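Local coordinates for proteasome assembly chaperone family protein (PDB 3VR0) that acts as an archaeal proteasome activator and is a homologue of proteasome assembly factors, at residues C[24-29]-C[58-63]; C[35-40]-C[138-143]; C[50-55]-C[237-242]; C[88-93]-C[104-109]. One frame throughout, in Å; residues are numbered along the deposited sequence.

Interaction 1: C[24-29]-C[58-63]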
loop_
_atom_site.group_PDB
_atom_site.type_symbol
_atom_site.label_atom_id
_atom_site.label_comp_id
_atom_site.label_asym_id
_atom_site.label_seq_id
_atom_site.Cartn_x
_atom_site.Cartn_y
_atom_site.Cartn_z
ATOM N N VAL C 24 27.538 -3.045 7.860
ATOM C CA VAL C 24 28.689 -3.713 7.242
ATOM C C VAL C 24 29.742 -3.869 8.310
ATOM O O VAL C 24 30.145 -2.885 8.894
ATOM C CB VAL C 24 29.256 -2.911 6.095
ATOM C CG1 VAL C 24 30.496 -3.656 5.427
ATOM C CG2 VAL C 24 28.154 -2.578 5.105
ATOM N N TYR C 25 30.159 -5.104 8.579
ATOM C CA TYR C 25 31.065 -5.374 9.682
ATOM C C TYR C 25 32.528 -5.112 9.319
ATOM O O TYR C 25 33.250 -4.571 10.140
ATOM C CB TYR C 25 30.831 -6.777 10.262
ATOM C CG TYR C 25 29.397 -6.863 10.790
ATOM C CD1 TYR C 25 28.927 -5.921 11.728
ATOM C CD2 TYR C 25 28.505 -7.847 10.326
ATOM C CE1 TYR C 25 27.621 -5.972 12.202
ATOM C CE2 TYR C 25 27.213 -7.910 10.782
ATOM C CZ TYR C 25 26.762 -6.967 11.725
ATOM O OH TYR C 25 25.464 -7.018 12.193
ATOM N N GLU C 26 32.918 -5.462 8.086
ATOM C CA GLU C 26 34.255 -5.193 7.556
ATOM C C GLU C 26 34.156 -5.160 6.044
ATOM O O GLU C 26 33.202 -5.677 5.454
ATOM C CB GLU C 26 35.213 -6.338 7.975
ATOM C CG GLU C 26 34.775 -7.699 7.383
ATOM C CD GLU C 26 35.810 -8.810 7.528
ATOM O OE1 GLU C 26 37.014 -8.547 7.292
ATOM O OE2 GLU C 26 35.402 -9.943 7.902
ATOM N N ARG C 27 35.183 -4.632 5.416
ATOM C CA ARG C 27 35.382 -4.710 4.005
ATOM C C ARG C 27 36.333 -5.844 3.636
ATOM O O ARG C 27 37.569 -5.697 3.738
ATOM C CB ARG C 27 35.987 -3.428 3.503
ATOM C CG ARG C 27 35.246 -2.173 4.011
ATOM C CD ARG C 27 34.925 -1.388 2.742
ATOM N NE ARG C 27 33.580 -0.958 2.911
ATOM C CZ ARG C 27 32.769 -0.657 1.933
ATOM N NH1 ARG C 27 33.163 -0.761 0.671
ATOM N NH2 ARG C 27 31.550 -0.296 2.259
ATOM N N PRO C 28 35.783 -6.937 3.111
ATOM C CA PRO C 28 36.604 -8.109 2.794
ATOM C C PRO C 28 37.507 -7.869 1.612
ATOM O O PRO C 28 37.254 -7.011 0.706
ATOM C CB PRO C 28 35.560 -9.222 2.487
ATOM C CG PRO C 28 34.221 -8.665 3.112
ATOM C CD PRO C 28 34.354 -7.176 2.834
ATOM N N ASP C 29 38.558 -8.658 1.632
ATOM C CA ASP C 29 39.630 -8.580 0.677
ATOM C C ASP C 29 39.218 -9.436 -0.501
ATOM O O ASP C 29 39.739 -10.567 -0.700
ATOM C CB ASP C 29 40.937 -9.100 1.328
ATOM C CG ASP C 29 42.103 -9.093 0.349
ATOM O OD1 ASP C 29 41.992 -8.368 -0.643
ATOM O OD2 ASP C 29 43.111 -9.793 0.581
ATOM N N LYS C 58 32.739 -22.553 4.348
ATOM C CA LYS C 58 33.104 -21.778 5.541
ATOM C C LYS C 58 33.141 -20.270 5.223
ATOM O O LYS C 58 33.974 -19.517 5.755
ATOM C CB LYS C 58 34.440 -22.279 6.127
ATOM C CG LYS C 58 34.345 -23.689 6.815
ATOM C CD LYS C 58 35.643 -24.023 7.595
ATOM C CE LYS C 58 36.065 -25.511 7.423
ATOM N NZ LYS C 58 37.230 -25.619 6.460
ATOM N N ALA C 59 32.194 -19.841 4.372
ATOM C CA ALA C 59 32.055 -18.466 4.003
ATOM C C ALA C 59 31.845 -17.642 5.268
ATOM O O ALA C 59 31.247 -18.101 6.234
ATOM C CB ALA C 59 30.855 -18.285 2.991
ATOM N N LYS C 60 32.332 -16.408 5.262
ATOM C CA LYS C 60 32.264 -15.606 6.478
ATOM C C LYS C 60 31.225 -14.519 6.396
ATOM O O LYS C 60 31.185 -13.773 5.414
ATOM C CB LYS C 60 33.638 -14.920 6.704
ATOM C CG LYS C 60 33.788 -14.382 8.109
ATOM C CD LYS C 60 34.337 -12.966 8.106
ATOM C CE LYS C 60 35.105 -12.666 9.403
ATOM N NZ LYS C 60 34.237 -12.029 10.458
ATOM N N LYS C 61 30.424 -14.360 7.437
ATOM C CA LYS C 61 29.449 -13.277 7.404
ATOM C C LYS C 61 30.109 -11.900 7.529
ATOM O O LYS C 61 30.854 -11.690 8.482
ATOM C CB LYS C 61 28.468 -13.371 8.542
ATOM C CG LYS C 61 27.536 -12.160 8.510
ATOM C CD LYS C 61 26.217 -12.381 9.235
ATOM C CE LYS C 61 26.390 -12.349 10.720
ATOM N NZ LYS C 61 25.053 -12.585 11.357
ATOM N N PHE C 62 29.758 -10.958 6.640
ATOM C CA PHE C 62 30.309 -9.595 6.729
ATOM C C PHE C 62 29.358 -8.404 6.704
ATOM O O PHE C 62 29.813 -7.274 6.947
ATOM C CB PHE C 62 31.388 -9.355 5.694
ATOM C CG PHE C 62 30.884 -9.209 4.259
ATOM C CD1 PHE C 62 30.930 -7.995 3.626
ATOM C CD2 PHE C 62 30.425 -10.322 3.546
ATOM C CE1 PHE C 62 30.550 -7.867 2.341
ATOM C CE2 PHE C 62 30.055 -10.211 2.232
ATOM C CZ PHE C 62 30.086 -8.981 1.635
ATOM N N ALA C 63 28.074 -8.624 6.397
ATOM C CA ALA C 63 27.090 -7.537 6.432
ATOM C C ALA C 63 25.670 -8.070 6.686
ATOM O O ALA C 63 25.379 -9.216 6.395
ATOM C CB ALA C 63 27.115 -6.759 5.128
#
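The Phe62 ring carries Pro28 on one face: Pro28 CG sits 3.8 Å from the centroid of the Phe62 ring, shifted toward the rim above CD1, in a CH-pi contact. At the edge of the same ring, near its plane, comes Glu26 O, 3.7 Å from Phe62 CD1. Phe62 holds CG in the crowded position between its backbone N and carbonyl carbon (chi1 73°), and the side chains of Phe62 and Pro28 cross at about a right angle. The Tyr25 ring is met obliquely by Phe62 O and Ala63 N, while its hydroxyl bonds to Glu64. Along the backbone, Tyr25 N donates to Phe62 O at 2.7 Å, from above the carbonyl plane. Val24 and Ala63 form an antiparallel non-hydrogen-bonded pair, and Val24 CG2 lies 4.3 Å from Ala63 CB. Further out, Glu26 reaches over with an extended chain, and its OE2 makes a salt bridge to Lys60 NZ at 3.5 Å. A classic beta bulge sets Phe62 and Ala63 together opposite Phe89. The loop leaving strand 21-24 thus follows the outer side of strand 60-66, with strand 87-92 on that strand's other flank and Phe129 of helix 116-131 against Val24 and Ala63.

Interaction 2: C[35-40]-C[138-143]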
loop_
_atom_site.group_PDB
_atom_site.type_symbol
_atom_site.label_atom_id
_atom_site.label_comp_id
_atom_site.label_asym_id
_atom_site.label_seq_id
_atom_site.Cartn_x
_atom_site.Cartn_y
_atom_site.Cartn_z
ATOM N N PHE C 35 28.194 -12.584 -7.294
ATOM C CA PHE C 35 27.125 -12.447 -6.303
ATOM C C PHE C 35 26.120 -13.588 -6.403
ATOM O O PHE C 35 25.427 -13.725 -7.392
ATOM C CB PHE C 35 26.439 -11.083 -6.540
ATOM C CG PHE C 35 25.336 -10.734 -5.560
ATOM C CD1 PHE C 35 25.357 -11.185 -4.263
ATOM C CD2 PHE C 35 24.293 -9.855 -5.952
ATOM C CE1 PHE C 35 24.348 -10.840 -3.358
ATOM C CE2 PHE C 35 23.273 -9.517 -5.041
ATOM C CZ PHE C 35 23.300 -10.003 -3.759
ATOM N N ILE C 36 25.970 -14.367 -5.360
ATOM C CA ILE C 36 25.064 -15.468 -5.390
ATOM C C ILE C 36 23.879 -15.251 -4.445
ATOM O O ILE C 36 24.086 -14.930 -3.260
ATOM C CB ILE C 36 25.757 -16.777 -4.964
ATOM C CG1 ILE C 36 26.971 -17.049 -5.861
ATOM C CG2 ILE C 36 24.780 -18.002 -5.110
ATOM C CD1 ILE C 36 27.676 -18.314 -5.475
ATOM N N GLU C 37 22.647 -15.457 -4.965
ATOM C CA GLU C 37 21.414 -15.188 -4.172
ATOM C C GLU C 37 20.602 -16.447 -3.877
ATOM O O GLU C 37 20.223 -17.182 -4.795
ATOM C CB GLU C 37 20.529 -14.133 -4.835
ATOM C CG GLU C 37 19.153 -13.948 -4.127
ATOM C CD GLU C 37 18.092 -14.911 -4.638
ATOM O OE1 GLU C 37 18.203 -15.327 -5.794
ATOM O OE2 GLU C 37 17.176 -15.322 -3.889
ATOM N N GLY C 38 20.362 -16.683 -2.601
ATOM C CA GLY C 38 19.487 -17.760 -2.139
ATOM C C GLY C 38 18.598 -17.282 -0.997
ATOM O O GLY C 38 18.750 -17.684 0.155
ATOM N N LEU C 39 17.657 -16.406 -1.329
ATOM C CA LEU C 39 16.680 -15.920 -0.374
ATOM C C LEU C 39 15.469 -16.900 -0.305
ATOM O O LEU C 39 15.335 -17.750 -1.168
ATOM C CB LEU C 39 16.248 -14.541 -0.824
ATOM C CG LEU C 39 17.383 -13.516 -0.605
ATOM C CD1 LEU C 39 17.116 -12.254 -1.391
ATOM C CD2 LEU C 39 17.519 -13.207 0.880
ATOM N N PRO C 40 14.588 -16.766 0.710
ATOM C CA PRO C 40 13.418 -17.663 0.746
ATOM C C PRO C 40 12.548 -17.493 -0.461
ATOM O O PRO C 40 12.448 -16.401 -0.991
ATOM C CB PRO C 40 12.680 -17.239 2.008
ATOM C CG PRO C 40 13.764 -16.695 2.860
ATOM C CD PRO C 40 14.639 -15.931 1.916
ATOM N N ILE C 138 26.202 -12.160 -11.517
ATOM C CA ILE C 138 25.206 -12.562 -10.524
ATOM C C ILE C 138 24.688 -13.938 -10.837
ATOM O O ILE C 138 24.374 -14.201 -11.971
ATOM C CB ILE C 138 24.016 -11.590 -10.562
ATOM C CG1 ILE C 138 24.456 -10.176 -10.237
ATOM C CG2 ILE C 138 22.935 -11.977 -9.578
ATOM C CD1 ILE C 138 23.471 -9.039 -10.780
ATOM N N ILE C 139 24.531 -14.802 -9.838
ATOM C CA ILE C 139 23.868 -16.064 -10.073
ATOM C C ILE C 139 22.722 -16.141 -9.077
ATOM O O ILE C 139 22.948 -16.007 -7.892
ATOM C CB ILE C 139 24.856 -17.249 -9.821
ATOM C CG1 ILE C 139 26.044 -17.185 -10.815
ATOM C CG2 ILE C 139 24.119 -18.556 -9.971
ATOM C CD1 ILE C 139 27.066 -18.370 -10.595
ATOM N N THR C 140 21.478 -16.321 -9.535
ATOM C CA THR C 140 20.380 -16.469 -8.561
ATOM C C THR C 140 19.877 -17.912 -8.547
ATOM O O THR C 140 19.852 -18.572 -9.554
ATOM C CB THR C 140 19.218 -15.489 -8.841
ATOM O OG1 THR C 140 18.700 -15.781 -10.113
ATOM C CG2 THR C 140 19.714 -14.003 -8.901
ATOM N N MET C 141 19.471 -18.373 -7.383
ATOM C CA MET C 141 19.060 -19.712 -7.190
ATOM C C MET C 141 17.675 -19.641 -6.614
ATOM O O MET C 141 17.399 -18.809 -5.745
ATOM C CB MET C 141 19.993 -20.381 -6.172
ATOM C CG MET C 141 21.515 -20.288 -6.607
ATOM S SD MET C 141 22.499 -21.292 -5.498
ATOM C CE MET C 141 22.118 -20.578 -3.926
ATOM N N GLY C 142 16.811 -20.543 -7.061
ATOM C CA GLY C 142 15.504 -20.695 -6.453
ATOM C C GLY C 142 14.716 -21.874 -7.059
ATOM O O GLY C 142 15.291 -22.782 -7.665
ATOM N N GLY C 143 13.396 -21.834 -6.889
ATOM C CA GLY C 143 12.498 -22.921 -7.324
ATOM C C GLY C 143 11.595 -22.527 -8.479
ATOM O O GLY C 143 11.329 -21.334 -8.714
HETATM O O HOH W 1 15.700 -17.503 -4.242
#
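Two parallel strands in the middle of the mixed sheet, 34-37 and 137-145, meet here at the buried centre of the chain. Phe35, Ile36 and Glu37 pair with Ile138, Ile139 and Thr140, and three backbone bonds alternate across them. Ile139 N donates to Phe35 O at 2.8 Å, in the carbonyl plane. Glu37 N to Ile139 O and Met141 N to Glu37 O follow, both nearly along the C=O axis. The contact belongs to an alpha/beta layered arrangement: Ile36 and Met141 pack against both helices 45-57 and 221-235, Ile139 against 221-235, whereas Glu37 and Ile138 lie against helix 192-202 on the other face. On the first side Met141 bends at chi3 (-58°), bringing its CE to 3.9 Å from Ile36 CG2. On the second, Glu37 has CG anti to the backbone N and turns sharply at chi2 (-87°), so that OE1 stands 3.2 Å from Thr140 CB. Its OE2 receives Leu39 N at 2.8 Å, from above the carboxylate plane, and shares with Met141 O a water that bridges the two strands. A leucine in place of Glu37 would remove both carboxylate oxygens and would probably loosen the turn at Leu39 and disturb the bridging water. Thr140 directs OG1 to Ala193 O, and a gold ion lies about 6 Å from the Glu37 side chain.

Interaction 3: C[50-55]-C[237-242]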
loop_
_atom_site.group_PDB
_atom_site.type_symbol
_atom_site.label_atom_id
_atom_site.label_comp_id
_atom_site.label_asym_id
_atom_site.label_seq_id
_atom_site.Cartn_x
_atom_site.Cartn_y
_atom_site.Cartn_z
ATOM N N ALA C 50 21.908 -21.993 -0.788
ATOM C CA ALA C 50 22.865 -20.985 -0.315
ATOM C C ALA C 50 23.440 -21.307 1.051
ATOM O O ALA C 50 24.652 -21.152 1.250
ATOM C CB ALA C 50 22.271 -19.550 -0.328
ATOM N N GLU C 51 22.594 -21.767 1.977
ATOM C CA GLU C 51 23.057 -22.128 3.323
ATOM C C GLU C 51 24.052 -23.284 3.288
ATOM O O GLU C 51 25.041 -23.298 4.039
ATOM C CB GLU C 51 21.921 -22.492 4.241
ATOM C CG GLU C 51 21.089 -21.284 4.685
ATOM C CD GLU C 51 19.920 -21.720 5.537
ATOM O OE1 GLU C 51 19.416 -22.845 5.330
ATOM O OE2 GLU C 51 19.529 -20.969 6.444
ATOM N N HIS C 52 23.801 -24.241 2.408
ATOM C CA HIS C 52 24.695 -25.362 2.289
ATOM C C HIS C 52 26.015 -24.881 1.718
ATOM O O HIS C 52 27.076 -25.326 2.142
ATOM C CB HIS C 52 24.125 -26.469 1.404
ATOM C CG HIS C 52 24.953 -27.709 1.432
ATOM N ND1 HIS C 52 25.253 -28.369 2.607
ATOM C CD2 HIS C 52 25.582 -28.387 0.448
ATOM C CE1 HIS C 52 26.021 -29.412 2.341
ATOM N NE2 HIS C 52 26.223 -29.454 1.036
ATOM N N LEU C 53 25.942 -23.962 0.758
ATOM C CA LEU C 53 27.149 -23.407 0.181
ATOM C C LEU C 53 27.921 -22.584 1.223
ATOM O O LEU C 53 29.129 -22.736 1.345
ATOM C CB LEU C 53 26.868 -22.629 -1.094
ATOM C CG LEU C 53 28.042 -22.057 -1.883
ATOM C CD1 LEU C 53 28.948 -23.164 -2.517
ATOM C CD2 LEU C 53 27.456 -21.142 -2.958
ATOM N N ILE C 54 27.230 -21.758 1.995
ATOM C CA ILE C 54 27.867 -21.037 3.092
ATOM C C ILE C 54 28.673 -22.011 3.959
ATOM O O ILE C 54 29.865 -21.778 4.221
ATOM C CB ILE C 54 26.854 -20.298 4.029
ATOM C CG1 ILE C 54 25.947 -19.292 3.281
ATOM C CG2 ILE C 54 27.541 -19.690 5.235
ATOM C CD1 ILE C 54 26.605 -18.375 2.545
ATOM N N GLN C 55 27.985 -23.053 4.436
ATOM C CA GLN C 55 28.566 -24.035 5.378
ATOM C C GLN C 55 29.762 -24.774 4.844
ATOM O O GLN C 55 30.756 -24.848 5.517
ATOM C CB GLN C 55 27.541 -25.059 5.867
ATOM C CG GLN C 55 26.478 -24.472 6.743
ATOM C CD GLN C 55 27.077 -23.743 7.947
ATOM O OE1 GLN C 55 26.865 -22.526 8.118
ATOM N NE2 GLN C 55 27.843 -24.480 8.787
ATOM N N LEU C 237 33.846 -25.693 -8.463
ATOM C CA LEU C 237 34.039 -26.140 -7.086
ATOM C C LEU C 237 33.417 -27.484 -6.912
ATOM O O LEU C 237 32.433 -27.797 -7.579
ATOM C CB LEU C 237 33.365 -25.185 -6.097
ATOM C CG LEU C 237 33.896 -23.757 -6.104
ATOM C CD1 LEU C 237 32.880 -22.882 -5.418
ATOM C CD2 LEU C 237 35.312 -23.652 -5.464
ATOM N N GLU C 238 33.961 -28.271 -5.988
ATOM C CA GLU C 238 33.323 -29.527 -5.628
ATOM C C GLU C 238 32.976 -29.484 -4.165
ATOM O O GLU C 238 33.800 -29.205 -3.315
ATOM C CB GLU C 238 34.183 -30.745 -6.025
ATOM C CG GLU C 238 34.473 -30.791 -7.555
ATOM C CD GLU C 238 35.199 -32.059 -8.018
ATOM O OE1 GLU C 238 36.123 -31.917 -8.869
ATOM O OE2 GLU C 238 34.840 -33.183 -7.544
ATOM N N ILE C 239 31.712 -29.713 -3.879
ATOM C CA ILE C 239 31.215 -29.486 -2.549
ATOM C C ILE C 239 30.538 -30.775 -2.181
ATOM O O ILE C 239 29.894 -31.386 -3.021
ATOM C CB ILE C 239 30.294 -28.218 -2.537
ATOM C CG1 ILE C 239 31.117 -27.017 -2.082
ATOM C CG2 ILE C 239 29.144 -28.326 -1.609
ATOM C CD1 ILE C 239 31.743 -26.269 -3.200
ATOM N N ASP C 240 30.726 -31.201 -0.947
ATOM C CA ASP C 240 30.087 -32.399 -0.469
ATOM C C ASP C 240 28.576 -32.137 -0.265
ATOM O O ASP C 240 28.195 -31.314 0.562
ATOM C CB ASP C 240 30.757 -32.883 0.840
ATOM C CG ASP C 240 30.244 -34.241 1.291
ATOM O OD1 ASP C 240 29.560 -34.908 0.475
ATOM O OD2 ASP C 240 30.502 -34.643 2.451
ATOM N N MET C 241 27.738 -32.865 -1.005
ATOM C CA MET C 241 26.259 -32.751 -0.937
ATOM C C MET C 241 25.545 -33.656 0.092
ATOM O O MET C 241 24.309 -33.683 0.154
ATOM C CB MET C 241 25.653 -32.977 -2.330
ATOM C CG MET C 241 26.202 -32.036 -3.396
ATOM S SD MET C 241 25.728 -30.292 -3.058
ATOM C CE MET C 241 26.384 -29.566 -4.536
ATOM N N THR C 242 26.325 -34.358 0.913
ATOM C CA THR C 242 25.792 -35.341 1.867
ATOM C C THR C 242 24.631 -34.813 2.691
ATOM O O THR C 242 23.553 -35.417 2.703
ATOM C CB THR C 242 26.891 -35.877 2.832
ATOM O OG1 THR C 242 27.892 -36.580 2.081
ATOM C CG2 THR C 242 26.290 -36.817 3.883
#
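Helix 45-57 presents one side to the run 237-242 that leads into helix 242-256, and the two backbones stay well apart: the CA atoms of Leu53 and Ile239 are 7.8 Å from each other, so side chains span the gap. His52, with CG anti to its backbone N (chi1 -172°), points its ring at the loop, and NE2 donates to Asp240 O at 2.8 Å. That oxygen lies near the ring plane, and the donor approaches in the carbonyl plane on a lone pair, although the N-H...O angle is only 148°. Met241 SD sits at the ring edge, 4.0 Å from His52 CD2, while Ile239 CG2 comes obliquely to within 4.1 Å of His52 NE2. One residue on, Leu53 CD1 touches Ile239 CD1 at 4.2 Å. An alanine at His52 would remove this donor and the ring, and would probably leave the loop less firmly fixed to the helix. Leu228 of helix 221-235 and Ala243 and Leu244 of helix 242-256 also touch the His52 side chain. Asp240 OD1 accepts Thr242 OG1 at 2.9 Å through its syn lone pair. Met241 takes the N-cap position of helix 242-256, so the arrangement is a helix-to-helix connection tied by a side-chain-to-carbonyl bond, at the start of a predicted coiled coil.

Interaction 4: C[88-93]-C[104-109]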
loop_
_atom_site.group_PDB
_atom_site.type_symbol
_atom_site.label_atom_id
_atom_site.label_comp_id
_atom_site.label_asym_id
_atom_site.label_seq_id
_atom_site.Cartn_x
_atom_site.Cartn_y
_atom_site.Cartn_z
ATOM N N GLU C 88 21.485 -11.600 5.161
ATOM C CA GLU C 88 22.863 -11.680 5.612
ATOM C C GLU C 88 23.711 -11.863 4.408
ATOM O O GLU C 88 23.326 -12.618 3.510
ATOM C CB GLU C 88 23.057 -12.884 6.528
ATOM C CG GLU C 88 22.286 -12.810 7.840
ATOM C CD GLU C 88 22.467 -14.079 8.708
ATOM O OE1 GLU C 88 22.558 -15.229 8.159
ATOM O OE2 GLU C 88 22.527 -13.928 9.956
ATOM N N PHE C 89 24.847 -11.170 4.364
ATOM C CA PHE C 89 25.811 -11.370 3.304
ATOM C C PHE C 89 27.040 -12.100 3.869
ATOM O O PHE C 89 27.554 -11.716 4.933
ATOM C CB PHE C 89 26.271 -10.035 2.717
ATOM C CG PHE C 89 25.208 -9.273 2.004
ATOM C CD1 PHE C 89 25.106 -9.324 0.588
ATOM C CD2 PHE C 89 24.344 -8.450 2.710
ATOM C CE1 PHE C 89 24.134 -8.566 -0.088
ATOM C CE2 PHE C 89 23.335 -7.688 2.025
ATOM C CZ PHE C 89 23.241 -7.743 0.653
ATOM N N TYR C 90 27.493 -13.137 3.151
ATOM C CA TYR C 90 28.689 -13.912 3.499
ATOM C C TYR C 90 29.675 -13.783 2.360
ATOM O O TYR C 90 29.270 -13.645 1.194
ATOM C CB TYR C 90 28.352 -15.407 3.666
ATOM C CG TYR C 90 27.515 -15.691 4.884
ATOM C CD1 TYR C 90 28.073 -16.227 6.028
ATOM C CD2 TYR C 90 26.161 -15.395 4.889
ATOM C CE1 TYR C 90 27.286 -16.462 7.158
ATOM C CE2 TYR C 90 25.376 -15.628 5.989
ATOM C CZ TYR C 90 25.935 -16.148 7.117
ATOM O OH TYR C 90 25.116 -16.364 8.195
ATOM N N TYR C 91 30.969 -13.832 2.645
ATOM C CA TYR C 91 31.899 -13.879 1.511
ATOM C C TYR C 91 32.823 -15.095 1.560
ATOM O O TYR C 91 33.068 -15.695 2.627
ATOM C CB TYR C 91 32.740 -12.596 1.441
ATOM C CG TYR C 91 33.877 -12.556 2.480
ATOM C CD1 TYR C 91 35.170 -13.040 2.166
ATOM C CD2 TYR C 91 33.640 -12.065 3.754
ATOM C CE1 TYR C 91 36.218 -12.991 3.115
ATOM C CE2 TYR C 91 34.643 -11.987 4.699
ATOM C CZ TYR C 91 35.936 -12.472 4.385
ATOM O OH TYR C 91 36.900 -12.389 5.350
ATOM N N TRP C 92 33.367 -15.423 0.401
ATOM C CA TRP C 92 34.383 -16.476 0.338
ATOM C C TRP C 92 35.490 -15.945 -0.521
ATOM O O TRP C 92 35.233 -15.430 -1.624
ATOM C CB TRP C 92 33.835 -17.751 -0.285
ATOM C CG TRP C 92 34.787 -18.894 -0.394
ATOM C CD1 TRP C 92 35.192 -19.743 0.628
ATOM C CD2 TRP C 92 35.411 -19.380 -1.595
ATOM N NE1 TRP C 92 36.018 -20.723 0.108
ATOM C CE2 TRP C 92 36.185 -20.513 -1.238
ATOM C CE3 TRP C 92 35.413 -18.950 -2.944
ATOM C CZ2 TRP C 92 36.940 -21.245 -2.185
ATOM C CZ3 TRP C 92 36.154 -19.677 -3.886
ATOM C CH2 TRP C 92 36.921 -20.828 -3.486
ATOM N N LYS C 93 36.711 -16.018 0.002
ATOM C CA LYS C 93 37.870 -15.560 -0.776
ATOM C C LYS C 93 38.491 -16.793 -1.408
ATOM O O LYS C 93 38.797 -17.743 -0.721
ATOM C CB LYS C 93 38.863 -14.809 0.122
ATOM C CG LYS C 93 40.085 -14.188 -0.623
ATOM C CD LYS C 93 41.148 -13.648 0.389
ATOM C CE LYS C 93 42.401 -13.066 -0.349
ATOM N NZ LYS C 93 42.125 -12.261 -1.589
ATOM N N ILE C 104 27.537 -14.133 -1.025
ATOM C CA ILE C 104 26.361 -14.933 -0.994
ATOM C C ILE C 104 25.379 -14.268 -0.041
ATOM O O ILE C 104 25.726 -13.953 1.076
ATOM C CB ILE C 104 26.646 -16.402 -0.535
ATOM C CG1 ILE C 104 27.690 -17.054 -1.437
ATOM C CG2 ILE C 104 25.307 -17.235 -0.524
ATOM C CD1 ILE C 104 28.349 -18.325 -0.803
ATOM N N VAL C 105 24.163 -14.011 -0.510
ATOM C CA VAL C 105 23.152 -13.437 0.376
ATOM C C VAL C 105 22.094 -14.494 0.638
ATOM O O VAL C 105 21.712 -15.229 -0.269
ATOM C CB VAL C 105 22.480 -12.146 -0.216
ATOM C CG1 VAL C 105 21.729 -12.431 -1.540
ATOM C CG2 VAL C 105 21.540 -11.501 0.787
ATOM N N THR C 106 21.648 -14.563 1.879
ATOM C CA THR C 106 20.459 -15.306 2.261
ATOM C C THR C 106 19.742 -14.519 3.374
ATOM O O THR C 106 20.119 -13.401 3.698
ATOM C CB THR C 106 20.804 -16.787 2.680
ATOM O OG1 THR C 106 19.601 -17.560 2.767
ATOM C CG2 THR C 106 21.542 -16.896 4.032
ATOM N N GLY C 107 18.719 -15.085 3.978
ATOM C CA GLY C 107 18.036 -14.371 5.036
ATOM C C GLY C 107 16.683 -14.924 5.407
ATOM O O GLY C 107 16.266 -15.989 4.925
ATOM N N ASP C 108 16.022 -14.235 6.328
ATOM C CA ASP C 108 14.735 -14.670 6.825
ATOM C C ASP C 108 13.599 -14.585 5.760
ATOM O O ASP C 108 12.654 -15.367 5.810
ATOM C CB ASP C 108 14.318 -13.797 8.008
ATOM C CG ASP C 108 15.308 -13.837 9.167
ATOM O OD1 ASP C 108 15.668 -14.933 9.625
ATOM O OD2 ASP C 108 15.688 -12.763 9.666
ATOM N N THR C 109 13.649 -13.629 4.839
ATOM C CA THR C 109 12.423 -13.276 4.141
ATOM C C THR C 109 12.755 -12.424 2.972
ATOM O O THR C 109 13.900 -11.925 2.838
ATOM C CB THR C 109 11.436 -12.404 5.057
ATOM O OG1 THR C 109 10.173 -12.209 4.390
ATOM C CG2 THR C 109 12.020 -11.014 5.386
#
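Strands 87-92 and 102-107 form an antiparallel beta hairpin, and its side chains divide between the two faces of the sheet. On one, Phe89 and Val105 make a non-hydrogen-bonded pair, lying side by side and pointing the same way. Val105 CG2 stands over the centre of the Phe89 ring, 4.1 Å from its centroid, a CH-pi contact only 12° off the ring normal. Val105 achieves this with CG1 in the crowded position and CG2 anti to the backbone N. Phe129 of helix 116-131 meets the Phe89 ring edge-to-face. The other face carries Glu88, Tyr90, Ile104 and Thr106. Here the Tyr90 ring has Ile104 O at its edge and Thr106 CG2 obliquely, 4.5 Å from Tyr90 CE2. The flanking pairs, Glu88 with Thr106 and Tyr90 with Ile104, are each closed by two backbone bonds, among them Glu88 N to Thr106 O at 2.7 Å and Tyr90 N to Ile104 O at 2.8 Å. Ile54 of helix 45-57 rests on Tyr90 and Ile104, and Thr106 OG1 bonds to Gly38 O. Lys61 NZ makes a salt bridge to Glu88 OE2, while Glu88 OE1 accepts Tyr90 OH at 2.8 Å, from well above the carboxylate plane though within the plane of the tyrosine ring.

Interactions 1, 2 and 4 lie on one mixed sheet. Interaction 2 is its buried centre, interaction 4 is a partly buried step outward, and interaction 1 reaches the edge, where a surface salt bridge joins the apolar contacts. Neighbouring strands join them: Ile36 O meets Val105 N between interactions 2 and 4, and Lys60 O meets Tyr91 N between 4 and 1. Interaction 3, partly buried and away from the sheet's centre, adds no strand pairing. Its helix 45-57 instead lies over the sheet, with Ala50 against Met141, Leu53 against Ile36, and Ile54 against Tyr90 and Ile104. Backbone ladders dominate interactions 2 and 4, whereas interaction 3 depends on a single histidine-to-carbonyl bond with apolar neighbours.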